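Local coordinates for protein transcriptional regulator ComR (PDB 6HU8) that regulates competence in streptococci as a pheromone-sensing transcription factor of the RNPP family and probably binds DNA through a helix-turn-helix domain, at residues 46-49 and 50-53; 78-81 and 82-86; 104-107 and 108-112; 177-181 and 182-186. One frame throughout, in Å; residues are numbered along the deposited sequence.

Contact 1 of 4, residues 46-49 and 50-53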
# COMPACT_ATOMS: atom_id res chain seq x y z
N LEU A 46 -2.79 7.39 -18.60
CA LEU A 46 -3.62 8.56 -18.42
C LEU A 46 -3.08 9.34 -17.25
O LEU A 46 -2.73 8.75 -16.22
CB LEU A 46 -5.07 8.13 -18.15
CG LEU A 46 -6.16 9.20 -18.09
CD1 LEU A 46 -6.36 9.81 -19.46
CD2 LEU A 46 -7.49 8.62 -17.56
N PRO A 47 -3.01 10.68 -17.36
CA PRO A 47 -2.61 11.41 -16.15
C PRO A 47 -3.70 11.41 -15.08
O PRO A 47 -4.90 11.56 -15.39
CB PRO A 47 -2.37 12.83 -16.66
CG PRO A 47 -3.17 12.94 -17.90
CD PRO A 47 -3.28 11.57 -18.50
N SER A 48 -3.27 11.24 -13.83
CA SER A 48 -4.15 11.43 -12.69
C SER A 48 -4.35 12.93 -12.54
O SER A 48 -3.65 13.73 -13.19
CB SER A 48 -3.55 10.83 -11.41
OG SER A 48 -2.31 11.44 -11.06
N LEU A 49 -5.31 13.31 -11.70
CA LEU A 49 -5.58 14.71 -11.46
C LEU A 49 -4.37 15.40 -10.85
O LEU A 49 -4.05 16.53 -11.22
CB LEU A 49 -6.79 14.86 -10.54
CG LEU A 49 -7.20 16.29 -10.20
CD1 LEU A 49 -7.32 17.12 -11.46
CD2 LEU A 49 -8.52 16.32 -9.42
N ASP A 50 -3.71 14.73 -9.92
CA ASP A 50 -2.51 15.29 -9.29
C ASP A 50 -1.43 15.55 -10.31
O ASP A 50 -0.83 16.62 -10.33
CB ASP A 50 -1.96 14.36 -8.21
CG ASP A 50 -2.87 14.25 -7.00
OD1 ASP A 50 -3.63 15.21 -6.72
OD2 ASP A 50 -2.82 13.19 -6.33
N LYS A 51 -1.15 14.57 -11.16
CA LYS A 51 -0.09 14.76 -12.13
C LYS A 51 -0.50 15.75 -13.25
O LYS A 51 0.32 16.57 -13.68
CB LYS A 51 0.35 13.40 -12.70
CG LYS A 51 0.86 12.48 -11.57
CD LYS A 51 1.91 11.48 -12.01
CE LYS A 51 2.31 10.57 -10.83
NZ LYS A 51 2.77 11.30 -9.61
N LEU A 52 -1.75 15.73 -13.69
CA LEU A 52 -2.17 16.71 -14.69
C LEU A 52 -2.15 18.13 -14.11
O LEU A 52 -1.76 19.09 -14.78
CB LEU A 52 -3.57 16.39 -15.23
CG LEU A 52 -3.98 17.24 -16.43
CD1 LEU A 52 -3.07 17.04 -17.63
CD2 LEU A 52 -5.43 16.97 -16.85
N SER A 53 -2.56 18.26 -12.85
CA SER A 53 -2.52 19.55 -12.15
C SER A 53 -1.09 20.12 -12.11
O SER A 53 -0.88 21.32 -12.29
CB SER A 53 -3.07 19.38 -10.73
OG SER A 53 -3.00 20.60 -10.03

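Contact 2 of 4, residues 78-81 and 82-86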
# COMPACT_ATOMS: atom_id res chain seq x y z
N TYR A 78 -16.43 3.43 -9.43
CA TYR A 78 -15.09 2.87 -9.28
C TYR A 78 -14.64 2.97 -7.84
O TYR A 78 -14.20 1.99 -7.23
CB TYR A 78 -14.07 3.58 -10.18
CG TYR A 78 -12.66 3.24 -9.78
CD1 TYR A 78 -12.10 2.02 -10.13
CD2 TYR A 78 -11.90 4.11 -9.00
CE1 TYR A 78 -10.80 1.68 -9.75
CE2 TYR A 78 -10.60 3.78 -8.60
CZ TYR A 78 -10.06 2.57 -8.98
OH TYR A 78 -8.78 2.23 -8.61
N TYR A 79 -14.74 4.17 -7.29
CA TYR A 79 -14.30 4.40 -5.92
C TYR A 79 -15.07 3.53 -4.94
O TYR A 79 -14.50 3.08 -3.97
CB TYR A 79 -14.44 5.88 -5.55
CG TYR A 79 -13.45 6.74 -6.29
CD1 TYR A 79 -12.09 6.63 -6.04
CD2 TYR A 79 -13.88 7.64 -7.26
CE1 TYR A 79 -11.18 7.41 -6.71
CE2 TYR A 79 -12.98 8.43 -7.95
CZ TYR A 79 -11.63 8.30 -7.67
OH TYR A 79 -10.72 9.08 -8.34
N GLU A 80 -16.35 3.28 -5.20
CA GLU A 80 -17.13 2.44 -4.31
C GLU A 80 -16.61 1.01 -4.32
O GLU A 80 -16.49 0.38 -3.26
CB GLU A 80 -18.62 2.45 -4.70
CG GLU A 80 -19.29 3.80 -4.53
CD GLU A 80 -20.65 3.87 -5.24
OE1 GLU A 80 -21.27 2.80 -5.44
OE2 GLU A 80 -21.07 4.98 -5.61
N MET A 81 -16.30 0.51 -5.51
CA MET A 81 -15.79 -0.86 -5.63
C MET A 81 -14.36 -0.99 -5.11
O MET A 81 -14.01 -2.00 -4.51
CB MET A 81 -15.86 -1.32 -7.08
CG MET A 81 -17.28 -1.42 -7.61
SD MET A 81 -17.33 -1.89 -9.34
CE MET A 81 -16.67 -3.55 -9.27
N LYS A 82 -13.55 0.04 -5.33
CA LYS A 82 -12.21 0.08 -4.74
C LYS A 82 -12.31 0.09 -3.22
O LYS A 82 -11.59 -0.65 -2.54
CB LYS A 82 -11.42 1.30 -5.22
CG LYS A 82 -9.98 1.40 -4.66
CD LYS A 82 -9.29 2.71 -5.11
CE LYS A 82 -7.87 2.86 -4.53
NZ LYS A 82 -7.26 4.20 -4.85
N ASN A 83 -13.21 0.90 -2.70
CA ASN A 83 -13.41 0.96 -1.25
C ASN A 83 -13.82 -0.41 -0.70
O ASN A 83 -13.24 -0.88 0.27
CB ASN A 83 -14.45 2.03 -0.89
CG ASN A 83 -14.56 2.27 0.61
OD1 ASN A 83 -13.61 2.72 1.25
ND2 ASN A 83 -15.73 1.98 1.18
N ARG A 84 -14.81 -1.05 -1.33
CA ARG A 84 -15.25 -2.38 -0.88
C ARG A 84 -14.11 -3.39 -0.94
O ARG A 84 -13.91 -4.18 -0.00
CB ARG A 84 -16.43 -2.87 -1.72
CG ARG A 84 -17.76 -2.22 -1.36
CD ARG A 84 -18.89 -2.71 -2.26
NE ARG A 84 -19.77 -1.62 -2.65
CZ ARG A 84 -20.03 -1.28 -3.91
NH1 ARG A 84 -20.84 -0.26 -4.18
NH2 ARG A 84 -19.48 -1.97 -4.90
N LEU A 85 -13.36 -3.37 -2.05
CA LEU A 85 -12.20 -4.24 -2.27
C LEU A 85 -11.13 -4.13 -1.17
O LEU A 85 -10.69 -5.14 -0.63
CB LEU A 85 -11.56 -3.91 -3.63
CG LEU A 85 -10.10 -4.36 -3.85
CD1 LEU A 85 -9.99 -5.87 -3.76
CD2 LEU A 85 -9.51 -3.85 -5.17
N ILE A 86 -10.71 -2.91 -0.86
CA ILE A 86 -9.64 -2.67 0.10
C ILE A 86 -10.06 -3.03 1.53
O ILE A 86 -9.23 -3.45 2.33
CB ILE A 86 -9.18 -1.20 0.05
CG1 ILE A 86 -8.63 -0.89 -1.35
CG2 ILE A 86 -8.14 -0.90 1.13
CD1 ILE A 86 -7.89 0.42 -1.43

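Contact 3 of 4, residues 104-107 and 108-112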
# COMPACT_ATOMS: atom_id res chain seq x y z
N ILE A 104 -10.87 -7.69 -7.68
CA ILE A 104 -9.85 -6.93 -8.38
C ILE A 104 -10.01 -7.08 -9.88
O ILE A 104 -9.99 -6.10 -10.61
CB ILE A 104 -8.43 -7.40 -7.98
CG1 ILE A 104 -8.19 -7.12 -6.50
CG2 ILE A 104 -7.34 -6.73 -8.86
CD1 ILE A 104 -7.10 -7.95 -5.90
N GLU A 105 -10.16 -8.33 -10.32
CA GLU A 105 -10.34 -8.61 -11.74
C GLU A 105 -11.55 -7.88 -12.30
O GLU A 105 -11.52 -7.32 -13.41
CB GLU A 105 -10.49 -10.11 -11.95
CG GLU A 105 -10.85 -10.51 -13.37
CD GLU A 105 -10.81 -12.01 -13.57
OE1 GLU A 105 -9.81 -12.63 -13.14
OE2 GLU A 105 -11.77 -12.57 -14.14
N ASP A 106 -12.61 -7.87 -11.50
CA ASP A 106 -13.87 -7.25 -11.87
C ASP A 106 -13.70 -5.74 -12.06
O ASP A 106 -14.07 -5.18 -13.10
CB ASP A 106 -14.92 -7.56 -10.79
CG ASP A 106 -16.33 -7.29 -11.24
OD1 ASP A 106 -16.52 -6.96 -12.43
OD2 ASP A 106 -17.25 -7.41 -10.40
N VAL A 107 -13.13 -5.08 -11.05
CA VAL A 107 -12.88 -3.65 -11.10
C VAL A 107 -11.99 -3.28 -12.28
O VAL A 107 -12.26 -2.32 -12.99
CB VAL A 107 -12.22 -3.14 -9.81
CG1 VAL A 107 -11.89 -1.66 -9.93
CG2 VAL A 107 -13.11 -3.40 -8.59
N TYR A 108 -10.92 -4.05 -12.48
CA TYR A 108 -10.02 -3.78 -13.59
C TYR A 108 -10.79 -3.87 -14.92
O TYR A 108 -10.71 -2.97 -15.74
CB TYR A 108 -8.83 -4.75 -13.60
CG TYR A 108 -7.92 -4.59 -14.81
CD1 TYR A 108 -6.85 -3.70 -14.80
CD2 TYR A 108 -8.14 -5.33 -15.96
CE1 TYR A 108 -6.02 -3.56 -15.90
CE2 TYR A 108 -7.33 -5.19 -17.06
CZ TYR A 108 -6.27 -4.31 -17.03
OH TYR A 108 -5.48 -4.19 -18.14
N ASN A 109 -11.54 -4.94 -15.11
CA ASN A 109 -12.30 -5.12 -16.34
C ASN A 109 -13.30 -3.99 -16.61
O ASN A 109 -13.51 -3.60 -17.76
CB ASN A 109 -13.04 -6.46 -16.30
CG ASN A 109 -12.11 -7.63 -16.49
OD1 ASN A 109 -11.08 -7.52 -17.16
ND2 ASN A 109 -12.47 -8.77 -15.91
N GLN A 110 -13.88 -3.46 -15.54
CA GLN A 110 -14.91 -2.44 -15.67
C GLN A 110 -14.36 -1.03 -15.88
O GLN A 110 -15.09 -0.17 -16.37
CB GLN A 110 -15.79 -2.43 -14.42
CG GLN A 110 -16.63 -3.70 -14.24
CD GLN A 110 -17.73 -3.53 -13.21
OE1 GLN A 110 -18.51 -2.58 -13.26
NE2 GLN A 110 -17.79 -4.45 -12.26
N PHE A 111 -13.11 -0.79 -15.51
CA PHE A 111 -12.61 0.59 -15.47
C PHE A 111 -11.20 0.82 -15.99
O PHE A 111 -10.77 1.97 -16.04
CB PHE A 111 -12.67 1.11 -14.03
CG PHE A 111 -14.07 1.19 -13.49
CD1 PHE A 111 -14.93 2.17 -13.93
CD2 PHE A 111 -14.52 0.26 -12.57
CE1 PHE A 111 -16.23 2.24 -13.44
CE2 PHE A 111 -15.82 0.32 -12.08
CZ PHE A 111 -16.67 1.31 -12.52
N PHE A 112 -10.50 -0.23 -16.39
CA PHE A 112 -9.08 -0.11 -16.72
C PHE A 112 -8.77 1.01 -17.73
O PHE A 112 -7.66 1.55 -17.75
CB PHE A 112 -8.54 -1.43 -17.27
CG PHE A 112 -8.87 -1.66 -18.72
CD1 PHE A 112 -10.09 -2.23 -19.08
CD2 PHE A 112 -7.98 -1.29 -19.71
CE1 PHE A 112 -10.41 -2.42 -20.40
CE2 PHE A 112 -8.29 -1.48 -21.05
CZ PHE A 112 -9.50 -2.05 -21.40

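Contact 4 of 4, residues 177-181 and 182-186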
# COMPACT_ATOMS: atom_id res chain seq x y z
N LYS A 177 17.67 -10.50 4.20
CA LYS A 177 18.35 -10.22 5.45
C LYS A 177 19.22 -8.96 5.35
O LYS A 177 19.53 -8.34 6.38
CB LYS A 177 19.16 -11.43 5.92
CG LYS A 177 19.72 -11.26 7.32
CD LYS A 177 20.07 -12.58 8.02
CE LYS A 177 19.22 -13.77 7.56
NZ LYS A 177 19.26 -14.91 8.56
N GLN A 178 19.60 -8.55 4.15
CA GLN A 178 20.15 -7.20 4.01
C GLN A 178 19.23 -6.29 3.21
O GLN A 178 18.52 -6.72 2.31
CB GLN A 178 21.55 -7.22 3.39
CG GLN A 178 22.60 -6.84 4.42
CD GLN A 178 22.11 -5.74 5.38
OE1 GLN A 178 21.76 -6.02 6.54
NE2 GLN A 178 22.08 -4.50 4.91
N TYR A 179 19.25 -5.01 3.58
CA TYR A 179 18.27 -4.04 3.10
C TYR A 179 18.82 -2.64 3.32
O TYR A 179 19.68 -2.42 4.17
CB TYR A 179 16.93 -4.22 3.84
CG TYR A 179 17.00 -3.92 5.34
CD1 TYR A 179 17.74 -4.73 6.21
CD2 TYR A 179 16.31 -2.84 5.88
CE1 TYR A 179 17.81 -4.45 7.58
CE2 TYR A 179 16.37 -2.55 7.24
CZ TYR A 179 17.12 -3.37 8.09
OH TYR A 179 17.19 -3.09 9.43
N ASP A 180 18.33 -1.70 2.53
CA ASP A 180 18.69 -0.29 2.69
C ASP A 180 18.09 0.20 4.00
O ASP A 180 16.89 0.50 4.07
CB ASP A 180 18.20 0.54 1.50
CG ASP A 180 18.71 1.97 1.52
OD1 ASP A 180 18.90 2.53 2.62
OD2 ASP A 180 18.91 2.55 0.42
N LYS A 181 18.92 0.29 5.03
CA LYS A 181 18.44 0.56 6.37
C LYS A 181 17.91 1.98 6.50
O LYS A 181 16.99 2.23 7.27
CB LYS A 181 19.56 0.33 7.39
CG LYS A 181 19.08 -0.19 8.74
CD LYS A 181 20.26 -0.51 9.66
CE LYS A 181 20.83 0.75 10.30
NZ LYS A 181 19.82 1.41 11.19
N LYS A 182 18.49 2.91 5.73
CA LYS A 182 18.07 4.31 5.78
C LYS A 182 16.65 4.47 5.25
O LYS A 182 15.83 5.20 5.83
CB LYS A 182 19.02 5.19 4.97
CG LYS A 182 20.45 5.24 5.52
CD LYS A 182 21.40 5.98 4.57
CE LYS A 182 22.86 5.57 4.84
NZ LYS A 182 23.87 6.32 4.03
N ILE A 183 16.37 3.81 4.13
CA ILE A 183 15.05 3.87 3.52
C ILE A 183 14.01 3.26 4.45
O ILE A 183 12.97 3.88 4.72
CB ILE A 183 15.00 3.14 2.17
CG1 ILE A 183 15.82 3.90 1.12
CG2 ILE A 183 13.56 2.96 1.71
CD1 ILE A 183 15.77 3.26 -0.24
N PHE A 184 14.30 2.06 4.95
CA PHE A 184 13.37 1.36 5.83
C PHE A 184 13.00 2.22 7.04
O PHE A 184 11.82 2.44 7.32
CB PHE A 184 13.97 0.03 6.29
CG PHE A 184 13.06 -0.78 7.19
CD1 PHE A 184 12.01 -1.53 6.65
CD2 PHE A 184 13.24 -0.79 8.57
CE1 PHE A 184 11.16 -2.27 7.48
CE2 PHE A 184 12.40 -1.53 9.41
CZ PHE A 184 11.36 -2.28 8.86
N ASP A 185 14.01 2.73 7.74
CA ASP A 185 13.74 3.53 8.93
C ASP A 185 12.96 4.79 8.60
O ASP A 185 12.11 5.22 9.38
CB ASP A 185 15.04 3.90 9.66
CG ASP A 185 15.75 2.69 10.25
OD1 ASP A 185 15.19 1.57 10.22
OD2 ASP A 185 16.88 2.85 10.77
N ARG A 186 13.24 5.41 7.46
CA ARG A 186 12.50 6.60 7.07
C ARG A 186 11.04 6.27 6.83
O ARG A 186 10.14 6.99 7.27
CB ARG A 186 13.09 7.24 5.81
CG ARG A 186 12.38 8.53 5.40
CD ARG A 186 12.13 8.60 3.89
NE ARG A 186 13.21 8.00 3.11
CZ ARG A 186 14.27 8.67 2.63
NH1 ARG A 186 15.20 8.03 1.93
NH2 ARG A 186 14.39 9.98 2.86
O HOH W 1 16.37 -0.96 10.88

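Contact 1 of 4, residues 46-49 and 50-53
S48 stands right before helix 49-59, and its side chain caps the first turn by accepting from K51. Its OG lies between the backbone N and the carbonyl carbon (chi1 61°), which turns the oxygen back toward the start of the helix. The bond from K51 N to S48 OG is weak at 3.3 Å, though nearly straight. S48 OG also has a stronger partner outside, the carboxylate of E118.

The K51 side chain runs past this cap. Its CB is 3.7 Å from S48 OG. The next carbon comes closer, with K51 CG 3.4 Å from S48 OG. From there K51 CD and CE carry the chain away from the cap, and it bends at its last torsion. The side chain touches L32 and Q36, and its NZ ends in hydrogen bonds to E31 O, in the loop before helix 34-41, and Q151 OE1, on helix 139-152.

This turn belongs to the helix-turn-helix region of the Cro/C1 type, where a loop joins helix 34-41 to helix 49-59. Two i to i+4 backbone bonds open the helix. L52 N donates to S48 O at 2.8 Å, and S53 N donates to L49 O at 2.8 Å.

On the buried side P47 and L52 lie side by side and point the same way. P47 CB is 4.0 Å from L52 CB, and P47 CG is 4.1 Å from L52 CD1. P47 also packs on I7 and I40, while L52 reaches I11, M63 and L67.

Contact 2 of 4, residues 78-81 and 82-86
The ring of Y78 has the start of the K82 side chain over one face. K82 CB lies 4.2 Å above the ring plane, displaced toward the rim. The guanidinium of R84 also has a residue one turn back over a face, where E80 O sits off-centre. Both pairs are i to i+4 neighbours on helix 76-87, in the ComR tetratricopeptide region.

The K82 chain is fully extended. With CG anti to the backbone N (chi1 -179°), it passes obliquely across the phenol end of Y78. K82 CD is 3.6 Å from Y78 OH. E119 OE1 is shared by Y78 OH, through a hydrogen bond, and K82 NZ, through a salt bridge, which probably helps to fix both. K82 NZ also bonds N161 OD1.

On the exposed side E80 and R84 run alongside each other. A salt bridge joins E80 OE1 to R84 NH1 at 3.3 Å. The carboxylate and guanidinium planes are turned 73° apart, so the two groups do not meet as a flat pair. The arginine bends at chi3, which folds its tip back over the preceding turn. R84 NH1 lies 3.5 Å from E80 CB. The other terminal nitrogen, R84 NH2, rests 3.5 Å from M81 CG.

Contact 3 of 4, residues 104-107 and 108-112
The Q110 side chain slants across that of D106, one turn back on helix 94-111, and a side-chain hydrogen bond joins them. Q110 NE2 donates to D106 OD1 at 2.8 Å. The carboxylate oxygen lies close to the plane of the amide. The amide nitrogen, however, approaches from above the carboxylate, 56° out of its plane. The glutamine has CG anti to its carbonyl carbon (chi1 -66°), and from there the chain reaches back to the aspartate. On the way Q110 CG passes 3.2 Å from D106 O.

V107 makes the apolar pair of this turn. Its CG1 meets the ring of F111 at 4.2 Å to CD2. V107 O lies at the ring edge, near its plane, 3.5 Å from F111 CD2.

The backbone behind these side chains changes toward the C-terminal end of the helix. Y108 N still donates to I104 O at 2.9 Å, and N109 N to E105 O. Q110 N donates to D106 O at 3.0 Å and adds a weak second bond to V107 O, which also takes a weak one from F111 N. Y108 O accepts from both F111 N and F112 N. F112 CB sits over the centre of the Y108 ring, 3.5 Å above its plane.

In the all-helical ComR tetratricopeptide region, this helix packs against helices 76-87 and 117-131, which also touch each other through L85. V107, Q110 and F111 touch helix 76-87, Y108 touches helix 117-131, and I104 touches both.

Contact 4 of 4, residues 177-181 and 182-186
D180 is the N-cap of helix 181-192. Its OD1 accepts from I183 N at 3.2 Å in a nearly straight bond, approached from above the carboxylate plane. K182 N gives the same oxygen a weak, bent bond. The D180 carboxylate swings away from its own backbone N (chi1 -172°), over the helix start. The other oxygen, D180 OD2, rests 3.3 Å from I183 CD1. D180 O takes the first backbone bond, from F184 N at 3.1 Å.

Just before the cap, Y179 meets F184 in an offset edge-to-face pair. The tyrosine turns its edge to the phenylalanine face, with planes 87° apart and centroids 5.5 Å apart. Y179 CE2 is 3.6 Å from F184 CB. Y179 OH shares a water with D185 OD1, and that water donates to the aspartate.

K181 NZ makes a salt bridge to D185 OD2, with a weak hydrogen bond, at 3.3 Å. The lysine chain bends twice to get there. The ion pair of D185 OD2 with K224 is long and weak. F184 packs on Y169, F170 and L173 of helix 160-173. The arrangement is that of a capped helix start after an interhelical loop, in an all-helical tetratricopeptide-type domain.

All four contacts are local and follow one another along the chain, so none nests in or crosses another. Contact 1 closes the turn into helix 49-59 in the helix-turn-helix region. Its S48 and K51 bond E118 and Q151, which joins that region to the tetratricopeptide region. Contacts 2 and 3 are turns of helices 76-87 and 94-111, which are consecutive in the chain. They touch directly: Y78 CE1 lies 3.5 Å from V107 CG1, and L85 packs on I104. Contact 1 comes within about 7 Å of each, nearest atoms, without touching. Contact 4 caps helix 181-192 on the opposite side of the chain's centre from contacts 2 and 3.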